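Local coordinates for protein ornithine carbamoyltransferase, anabolic (Campylobacter jejuni subsp. jejuni, PDB 3TPF) that transfers the carbamoyl group of carbamoyl phosphate to L-ornithine, giving L-citrulline and phosphate, a step of arginine biosynthesis, at residues L19-A23 with A295-F299; D132-I136 with W162-A166; I219-W223 with Y265-E269. All coordinates share one frame; numbering follows the deposited sequence.

Contact 1 (L19-A23 with A295-F299); sequences LVNHA and ALLCF
L19 lays its branched end along A295, L296 and F299. Its CD2 meets F299 CB at 3.7 Å, and the two side chains cross at about a right angle. The other branch, CD1, approaches L296 CD1 at 4.1 Å. L19 gets there because its CG stands anti to its own carbonyl carbon (chi1 -82°). The A295 CB is directed toward the facing helix. It lies 3.3 Å from L19 O and beside A23, with the two alanine CB atoms 4.2 Å apart. Helix 13-28 belongs to the carbamoyl phosphate domain. Helix 279-302 is the long C-terminal helix, which runs from the ornithine domain back to pack on the first domain, as in other transcarbamylases. The short helical segments cross at 115°, with their axes 9.3 Å apart. H22 lies beside A295, with its CB 4.0 Å from A295 CB. Its CG is anti to the backbone N (chi1 -170°), which carries the imidazole toward C298. C298 CB lies at the ring edge, 4.1 Å from H22 NE2. The other ring nitrogen, ND1, is hydrogen-bonded to E25. L130 of helix 126-138 also packs on L19.

Contact 2 (D132-I136 with W162-A166); sequences DLFTI and WLITA
The W162 indole meets D132 edge-on, with the carboxylate and ring planes only 16° from coplanar. D132 OD2 lies within 5° of the ring plane. It accepts a nearly straight hydrogen bond from W162 NE1 (3.3 Å, 174° at the hydrogen). It uses its anti lone pair, away from OD1. D132 CB also touches the benzene part of the indole, 3.5 Å from W162 CZ2. Two methyls straddle the CH2 end obliquely, from opposite sides of the ring plane: L133 CD1 lies 3.5 Å from W162 CH2, and I136 CD1 lies 3.7 Å from the same atom. L133 and T165 reach toward each other tip to tip, CD2 to CG2 at 3.9 Å. The T165 hydroxyl is bonded to S161 O of its own helix. With helix axes 13.1 Å apart, the large indole fills much of the distance between helix 126-138 of the carbamoyl phosphate domain and helix 157-169 of the ornithine domain. On the D132 carboxylate, OD1 receives a weak hydrogen bond from Q128, a predicted carbamoyl phosphate ligand, and lies close to the E285 carboxylate. If both carboxylates are ionised, the N-H donors on OD2 and OD1 may ease the charge.

Contact 3 (I219-W223 with Y265-E269); sequences ITDTW and YRGYE
T220 and E269 meet near the C-terminal part of strand 217-220, in the parallel Rossmann-like sheet of the ornithine domain. T220 OG1 is 4.1 Å from E269 CB, the side chains are at about a right angle, and the hydroxyl is bonded to I152 O on the neighbouring strand. D221 is a predicted L-ornithine ligand. Its CB is directed away from 265-269, and its backbone O rests on E269 CB. D221 OD1 takes a weak bond from T222 N. T222 CG2 comes to the edge of the Y265 ring, 3.5 Å from Y265 CE2, while its CA faces the E269 carboxylate. W223 leads into the SMG loop, whose S225 and M226 are predicted ornithine ligands. The indole crosses E269 obliquely and presents one face to its CA and CB. E269 CB stands 3.8 Å from the centroid of the W223 five-membered ring, 27° off the normal, a CH-pi contact. W223 CH2 comes within 3.4 Å of Y268 C, and W223 CZ3 approaches Y268 CB at 3.9 Å. W223 also stacks with F239. The facing loop makes a type II turn from Y265 to Y268, with G267 at a positive phi. The E269 chain bends at chi2 (-85°), bringing OE2 back to Y265 N. OE2 is bonded to H260 NE2 and accepts a hydrogen bond from Y265 N at 2.7 Å, on the syn side and 34° out of the carboxylate plane.

Contacts 1 and 2 are buried and join the two domains through helices. Contact 3 lies wholly inside the ornithine domain and is only partly buried, with exposed tyrosines at its margin. Helix 126-138 ties the first two together: F134 of contact 2 packs on A23 of contact 1. W162 of contact 2 in turn touches I219 of contact 3, so the three form a chain across the molecule, with contacts 1 and 3 on opposite sides of its centre. Contact 1 is largely apolar. Contact 2 adds a single buried indole-carboxylate bond. Contact 3 joins a strand end region to a loop, and R266 there forms a salt bridge with D83 of a neighbouring subunit.

Contact 1 (L19-A23 with A295-F299)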
loop_
_atom_site.group_PDB
_atom_site.type_symbol
_atom_site.label_atom_id
_atom_site.label_comp_id
_atom_site.label_asym_id
_atom_site.label_seq_id
_atom_site.Cartn_x
_atom_site.Cartn_y
_atom_site.Cartn_z
ATOM N N LEU B 19 -28.809 -0.558 -9.605
ATOM C CA LEU B 19 -27.371 -0.508 -9.453
ATOM C C LEU B 19 -26.677 -0.580 -10.819
ATOM O O LEU B 19 -25.806 0.214 -11.186
ATOM C CB LEU B 19 -26.871 -1.650 -8.588
ATOM C CG LEU B 19 -26.928 -1.529 -7.043
ATOM C CD1 LEU B 19 -26.380 -2.776 -6.364
ATOM C CD2 LEU B 19 -26.182 -0.279 -6.583
ATOM N N VAL B 20 -27.122 -1.508 -11.624
ATOM C CA VAL B 20 -26.653 -1.584 -12.990
ATOM C C VAL B 20 -26.936 -0.277 -13.763
ATOM O O VAL B 20 -26.086 0.204 -14.503
ATOM C CB VAL B 20 -27.268 -2.776 -13.718
ATOM C CG1 VAL B 20 -27.062 -2.546 -15.195
ATOM C CG2 VAL B 20 -26.669 -4.108 -13.236
ATOM N N ASN B 21 -28.119 0.271 -13.632
ATOM C CA ASN B 21 -28.417 1.469 -14.425
ATOM C C ASN B 21 -27.591 2.630 -13.985
ATOM O O ASN B 21 -27.244 3.520 -14.754
ATOM C CB ASN B 21 -29.895 1.907 -14.359
ATOM C CG ASN B 21 -30.825 0.940 -15.053
ATOM O OD1 ASN B 21 -30.427 0.081 -15.898
ATOM N ND2 ASN B 21 -32.104 1.098 -14.741
ATOM N N HIS B 22 -27.297 2.647 -12.698
ATOM C CA HIS B 22 -26.563 3.769 -12.172
ATOM C C HIS B 22 -25.111 3.652 -12.688
ATOM O O HIS B 22 -24.528 4.649 -13.111
ATOM C CB HIS B 22 -26.609 3.774 -10.647
ATOM C CG HIS B 22 -26.077 5.037 -10.039
ATOM N ND1 HIS B 22 -25.990 6.207 -10.752
ATOM C CD2 HIS B 22 -25.593 5.314 -8.807
ATOM C CE1 HIS B 22 -25.463 7.153 -10.000
ATOM N NE2 HIS B 22 -25.218 6.638 -8.815
ATOM N N ALA B 23 -24.592 2.426 -12.629
ATOM C CA ALA B 23 -23.238 2.110 -13.097
ATOM C C ALA B 23 -23.092 2.673 -14.500
ATOM O O ALA B 23 -22.160 3.375 -14.852
ATOM C CB ALA B 23 -22.969 0.604 -13.066
ATOM N N ALA B 295 -21.439 2.375 -8.289
ATOM C CA ALA B 295 -22.895 2.451 -8.020
ATOM C C ALA B 295 -23.143 1.946 -6.610
ATOM O O ALA B 295 -23.910 2.533 -5.814
ATOM C CB ALA B 295 -23.711 1.627 -9.022
ATOM N N LEU B 296 -22.539 0.817 -6.324
ATOM C CA LEU B 296 -22.788 0.128 -5.061
ATOM C C LEU B 296 -22.418 1.026 -3.897
ATOM O O LEU B 296 -23.138 1.170 -2.950
ATOM C CB LEU B 296 -21.906 -1.160 -5.015
ATOM C CG LEU B 296 -21.996 -2.072 -3.864
ATOM C CD1 LEU B 296 -23.426 -2.478 -3.580
ATOM C CD2 LEU B 296 -21.196 -3.307 -4.260
ATOM N N LEU B 297 -21.226 1.574 -3.975
ATOM C CA LEU B 297 -20.777 2.492 -2.947
ATOM C C LEU B 297 -21.732 3.732 -2.879
ATOM O O LEU B 297 -22.103 4.106 -1.741
ATOM C CB LEU B 297 -19.384 3.000 -3.205
ATOM C CG LEU B 297 -18.185 2.094 -3.160
ATOM C CD1 LEU B 297 -17.007 2.976 -3.689
ATOM C CD2 LEU B 297 -17.935 1.463 -1.791
ATOM N N CYS B 298 -22.202 4.295 -3.986
ATOM C CA CYS B 298 -23.151 5.414 -3.803
ATOM C C CYS B 298 -24.392 4.939 -3.071
ATOM O O CYS B 298 -25.050 5.693 -2.312
ATOM C CB CYS B 298 -23.537 6.135 -5.124
ATOM S SG CYS B 298 -22.079 6.812 -5.997
ATOM N N PHE B 299 -24.774 3.730 -3.406
ATOM C CA PHE B 299 -26.032 3.201 -2.959
ATOM C C PHE B 299 -25.974 2.977 -1.470
ATOM O O PHE B 299 -26.879 3.402 -0.761
ATOM C CB PHE B 299 -26.309 1.917 -3.650
ATOM C CG PHE B 299 -27.420 1.128 -3.051
ATOM C CD1 PHE B 299 -28.727 1.407 -3.352
ATOM C CD2 PHE B 299 -27.158 0.046 -2.207
ATOM C CE1 PHE B 299 -29.787 0.671 -2.789
ATOM C CE2 PHE B 299 -28.225 -0.724 -1.666
ATOM C CZ PHE B 299 -29.538 -0.403 -1.956
#

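Contact 2 (D132-I136 with W162-A166)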
loop_
_atom_site.group_PDB
_atom_site.type_symbol
_atom_site.label_atom_id
_atom_site.label_comp_id
_atom_site.label_asym_id
_atom_site.label_seq_id
_atom_site.Cartn_x
_atom_site.Cartn_y
_atom_site.Cartn_z
ATOM N N ASP B 132 -20.782 -8.681 -14.402
ATOM C CA ASP B 132 -21.269 -9.567 -15.437
ATOM C C ASP B 132 -22.608 -9.052 -15.983
ATOM O O ASP B 132 -22.772 -8.855 -17.177
ATOM C CB ASP B 132 -21.412 -10.999 -14.891
ATOM C CG ASP B 132 -20.065 -11.664 -14.648
ATOM O OD1 ASP B 132 -19.001 -11.017 -14.902
ATOM O OD2 ASP B 132 -20.039 -12.899 -14.313
ATOM N N LEU B 133 -23.510 -8.766 -15.101
ATOM C CA LEU B 133 -24.835 -8.203 -15.467
ATOM C C LEU B 133 -24.721 -6.944 -16.284
ATOM O O LEU B 133 -25.311 -6.801 -17.356
ATOM C CB LEU B 133 -25.589 -7.870 -14.199
ATOM C CG LEU B 133 -27.035 -8.251 -14.094
ATOM C CD1 LEU B 133 -27.320 -9.588 -14.728
ATOM C CD2 LEU B 133 -27.317 -8.361 -12.609
ATOM N N PHE B 134 -23.892 -6.034 -15.792
ATOM C CA PHE B 134 -23.666 -4.732 -16.472
ATOM C C PHE B 134 -23.283 -5.011 -17.896
ATOM O O PHE B 134 -23.692 -4.296 -18.848
ATOM C CB PHE B 134 -22.505 -4.004 -15.788
ATOM C CG PHE B 134 -22.139 -2.696 -16.412
ATOM C CD1 PHE B 134 -22.736 -1.539 -15.986
ATOM C CD2 PHE B 134 -21.186 -2.612 -17.377
ATOM C CE1 PHE B 134 -22.436 -0.314 -16.576
ATOM C CE2 PHE B 134 -20.893 -1.387 -17.998
ATOM C CZ PHE B 134 -21.504 -0.235 -17.584
ATOM N N THR B 135 -22.457 -6.047 -18.017
ATOM C CA THR B 135 -21.819 -6.359 -19.302
ATOM C C THR B 135 -22.800 -6.958 -20.289
ATOM O O THR B 135 -22.824 -6.616 -21.450
ATOM C CB THR B 135 -20.620 -7.283 -19.133
ATOM O OG1 THR B 135 -19.639 -6.614 -18.322
ATOM C CG2 THR B 135 -20.052 -7.535 -20.484
ATOM N N ILE B 136 -23.639 -7.820 -19.750
ATOM C CA ILE B 136 -24.728 -8.408 -20.501
ATOM C C ILE B 136 -25.662 -7.326 -21.070
ATOM O O ILE B 136 -26.070 -7.375 -22.217
ATOM C CB ILE B 136 -25.551 -9.362 -19.629
ATOM C CG1 ILE B 136 -24.714 -10.601 -19.274
ATOM C CG2 ILE B 136 -26.809 -9.752 -20.370
ATOM C CD1 ILE B 136 -25.328 -11.419 -18.184
ATOM N N TRP B 162 -24.582 -16.537 -9.249
ATOM C CA TRP B 162 -25.401 -16.540 -10.510
ATOM C C TRP B 162 -26.765 -17.178 -10.303
ATOM O O TRP B 162 -27.774 -16.706 -10.818
ATOM C CB TRP B 162 -24.681 -17.107 -11.726
ATOM C CG TRP B 162 -24.148 -15.959 -12.601
ATOM C CD1 TRP B 162 -22.869 -15.672 -12.805
ATOM C CD2 TRP B 162 -24.898 -14.915 -13.267
ATOM N NE1 TRP B 162 -22.757 -14.510 -13.541
ATOM C CE2 TRP B 162 -23.988 -14.052 -13.852
ATOM C CE3 TRP B 162 -26.236 -14.644 -13.404
ATOM C CZ2 TRP B 162 -24.339 -12.955 -14.590
ATOM C CZ3 TRP B 162 -26.606 -13.545 -14.146
ATOM C CH2 TRP B 162 -25.649 -12.696 -14.714
ATOM N N LEU B 163 -26.779 -18.211 -9.502
ATOM C CA LEU B 163 -28.026 -18.947 -9.305
ATOM C C LEU B 163 -29.037 -18.005 -8.680
ATOM O O LEU B 163 -30.139 -17.811 -9.193
ATOM C CB LEU B 163 -27.830 -20.208 -8.432
ATOM C CG LEU B 163 -29.045 -20.947 -7.895
ATOM C CD1 LEU B 163 -29.969 -21.291 -9.057
ATOM C CD2 LEU B 163 -28.640 -22.188 -7.091
ATOM N N ILE B 164 -28.575 -17.376 -7.617
ATOM C CA ILE B 164 -29.336 -16.400 -6.837
ATOM C C ILE B 164 -29.816 -15.227 -7.631
ATOM O O ILE B 164 -30.968 -14.835 -7.529
ATOM C CB ILE B 164 -28.422 -15.791 -5.767
ATOM C CG1 ILE B 164 -28.357 -16.744 -4.595
ATOM C CG2 ILE B 164 -28.787 -14.357 -5.361
ATOM C CD1 ILE B 164 -27.175 -16.415 -3.695
ATOM N N THR B 165 -28.896 -14.619 -8.352
ATOM C CA THR B 165 -29.201 -13.394 -9.089
ATOM C C THR B 165 -30.192 -13.702 -10.213
ATOM O O THR B 165 -31.109 -12.921 -10.486
ATOM C CB THR B 165 -27.965 -12.796 -9.741
ATOM O OG1 THR B 165 -26.999 -12.561 -8.743
ATOM C CG2 THR B 165 -28.299 -11.514 -10.466
ATOM N N ALA B 166 -30.010 -14.860 -10.845
ATOM C CA ALA B 166 -30.931 -15.330 -11.889
ATOM C C ALA B 166 -32.341 -15.411 -11.303
ATOM O O ALA B 166 -33.338 -14.956 -11.868
ATOM C CB ALA B 166 -30.458 -16.686 -12.358
#

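Contact 3 (I219-W223 with Y265-E269)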
loop_
_atom_site.group_PDB
_atom_site.type_symbol
_atom_site.label_atom_id
_atom_site.label_comp_id
_atom_site.label_asym_id
_atom_site.label_seq_id
_atom_site.Cartn_x
_atom_site.Cartn_y
_atom_site.Cartn_z
ATOM N N ILE B 219 -21.290 -18.544 -19.344
ATOM C CA ILE B 219 -20.413 -18.115 -18.262
ATOM C C ILE B 219 -19.655 -19.283 -17.735
ATOM O O ILE B 219 -20.248 -20.319 -17.437
ATOM C CB ILE B 219 -21.216 -17.553 -17.091
ATOM C CG1 ILE B 219 -22.113 -16.384 -17.596
ATOM C CG2 ILE B 219 -20.269 -17.217 -15.960
ATOM C CD1 ILE B 219 -22.830 -15.647 -16.496
ATOM N N THR B 220 -18.356 -19.116 -17.577
ATOM C CA THR B 220 -17.579 -20.179 -17.011
ATOM C C THR B 220 -16.579 -19.617 -16.061
ATOM O O THR B 220 -16.414 -18.408 -15.941
ATOM C CB THR B 220 -16.889 -21.008 -18.083
ATOM O OG1 THR B 220 -16.437 -22.233 -17.512
ATOM C CG2 THR B 220 -15.750 -20.285 -18.665
ATOM N N ASP B 221 -15.914 -20.506 -15.353
ATOM C CA ASP B 221 -14.950 -20.107 -14.323
ATOM C C ASP B 221 -13.954 -21.217 -14.053
ATOM O O ASP B 221 -14.182 -22.395 -14.400
ATOM C CB ASP B 221 -15.694 -19.770 -13.029
ATOM C CG ASP B 221 -14.815 -19.048 -11.979
ATOM O OD1 ASP B 221 -13.683 -18.570 -12.291
ATOM O OD2 ASP B 221 -15.287 -18.952 -10.825
ATOM N N THR B 222 -12.857 -20.856 -13.410
ATOM C CA THR B 222 -11.816 -21.837 -13.054
ATOM C C THR B 222 -12.433 -22.974 -12.284
ATOM O O THR B 222 -13.400 -22.808 -11.570
ATOM C CB THR B 222 -10.739 -21.247 -12.130
ATOM O OG1 THR B 222 -11.211 -21.318 -10.805
ATOM C CG2 THR B 222 -10.482 -19.737 -12.409
ATOM N N TRP B 223 -11.835 -24.127 -12.403
ATOM C CA TRP B 223 -12.370 -25.334 -11.745
ATOM C C TRP B 223 -11.740 -25.570 -10.403
ATOM O O TRP B 223 -12.360 -26.021 -9.448
ATOM C CB TRP B 223 -12.072 -26.540 -12.591
ATOM C CG TRP B 223 -12.724 -26.553 -13.919
ATOM C CD1 TRP B 223 -13.912 -26.012 -14.270
ATOM C CD2 TRP B 223 -12.234 -27.206 -15.061
ATOM N NE1 TRP B 223 -14.185 -26.251 -15.578
ATOM C CE2 TRP B 223 -13.170 -27.009 -16.087
ATOM C CE3 TRP B 223 -11.088 -27.964 -15.325
ATOM C CZ2 TRP B 223 -13.003 -27.554 -17.367
ATOM C CZ3 TRP B 223 -10.907 -28.487 -16.601
ATOM C CH2 TRP B 223 -11.862 -28.285 -17.604
ATOM N N TYR B 265 -7.691 -20.163 -17.423
ATOM C CA TYR B 265 -6.659 -21.201 -17.591
ATOM C C TYR B 265 -6.923 -21.905 -18.894
ATOM O O TYR B 265 -7.740 -22.794 -18.984
ATOM C CB TYR B 265 -6.585 -22.167 -16.426
ATOM C CG TYR B 265 -6.298 -21.433 -15.145
ATOM C CD1 TYR B 265 -4.994 -20.996 -14.836
ATOM C CD2 TYR B 265 -7.323 -21.170 -14.233
ATOM C CE1 TYR B 265 -4.725 -20.310 -13.650
ATOM C CE2 TYR B 265 -7.087 -20.494 -13.049
ATOM C CZ TYR B 265 -5.790 -20.047 -12.754
ATOM O OH TYR B 265 -5.561 -19.377 -11.542
ATOM N N ARG B 266 -6.273 -21.365 -19.906
ATOM C CA ARG B 266 -6.374 -21.840 -21.258
ATOM C C ARG B 266 -6.019 -23.262 -21.249
ATOM O O ARG B 266 -5.009 -23.655 -20.695
ATOM C CB ARG B 266 -5.415 -21.073 -22.176
ATOM C CG ARG B 266 -5.800 -19.617 -22.390
ATOM C CD ARG B 266 -4.653 -18.745 -22.824
ATOM N NE ARG B 266 -4.709 -17.535 -22.030
ATOM C CZ ARG B 266 -4.907 -16.324 -22.497
ATOM N NH1 ARG B 266 -5.091 -16.100 -23.774
ATOM N NH2 ARG B 266 -4.925 -15.297 -21.671
ATOM N N GLY B 267 -6.841 -24.037 -21.901
ATOM C CA GLY B 267 -6.594 -25.486 -22.015
ATOM C C GLY B 267 -7.372 -26.301 -20.993
ATOM O O GLY B 267 -7.386 -27.541 -21.041
ATOM N N TYR B 268 -8.019 -25.587 -20.076
ATOM C CA TYR B 268 -8.836 -26.200 -19.037
ATOM C C TYR B 268 -10.297 -25.787 -19.218
ATOM O O TYR B 268 -10.967 -26.255 -20.149
ATOM C CB TYR B 268 -8.301 -25.841 -17.656
ATOM C CG TYR B 268 -6.917 -26.300 -17.488
ATOM C CD1 TYR B 268 -5.857 -25.467 -17.768
ATOM C CD2 TYR B 268 -6.644 -27.647 -17.169
ATOM C CE1 TYR B 268 -4.553 -25.933 -17.686
ATOM C CE2 TYR B 268 -5.347 -28.116 -17.089
ATOM C CZ TYR B 268 -4.308 -27.257 -17.336
ATOM O OH TYR B 268 -3.024 -27.702 -17.246
ATOM N N GLU B 269 -10.786 -24.875 -18.389
ATOM C CA GLU B 269 -12.192 -24.502 -18.479
ATOM C C GLU B 269 -12.516 -23.782 -19.785
ATOM O O GLU B 269 -13.659 -23.676 -20.186
ATOM C CB GLU B 269 -12.611 -23.630 -17.305
ATOM C CG GLU B 269 -12.078 -22.214 -17.328
ATOM C CD GLU B 269 -10.685 -22.046 -16.732
ATOM O OE1 GLU B 269 -10.062 -23.036 -16.222
ATOM O OE2 GLU B 269 -10.225 -20.856 -16.774
#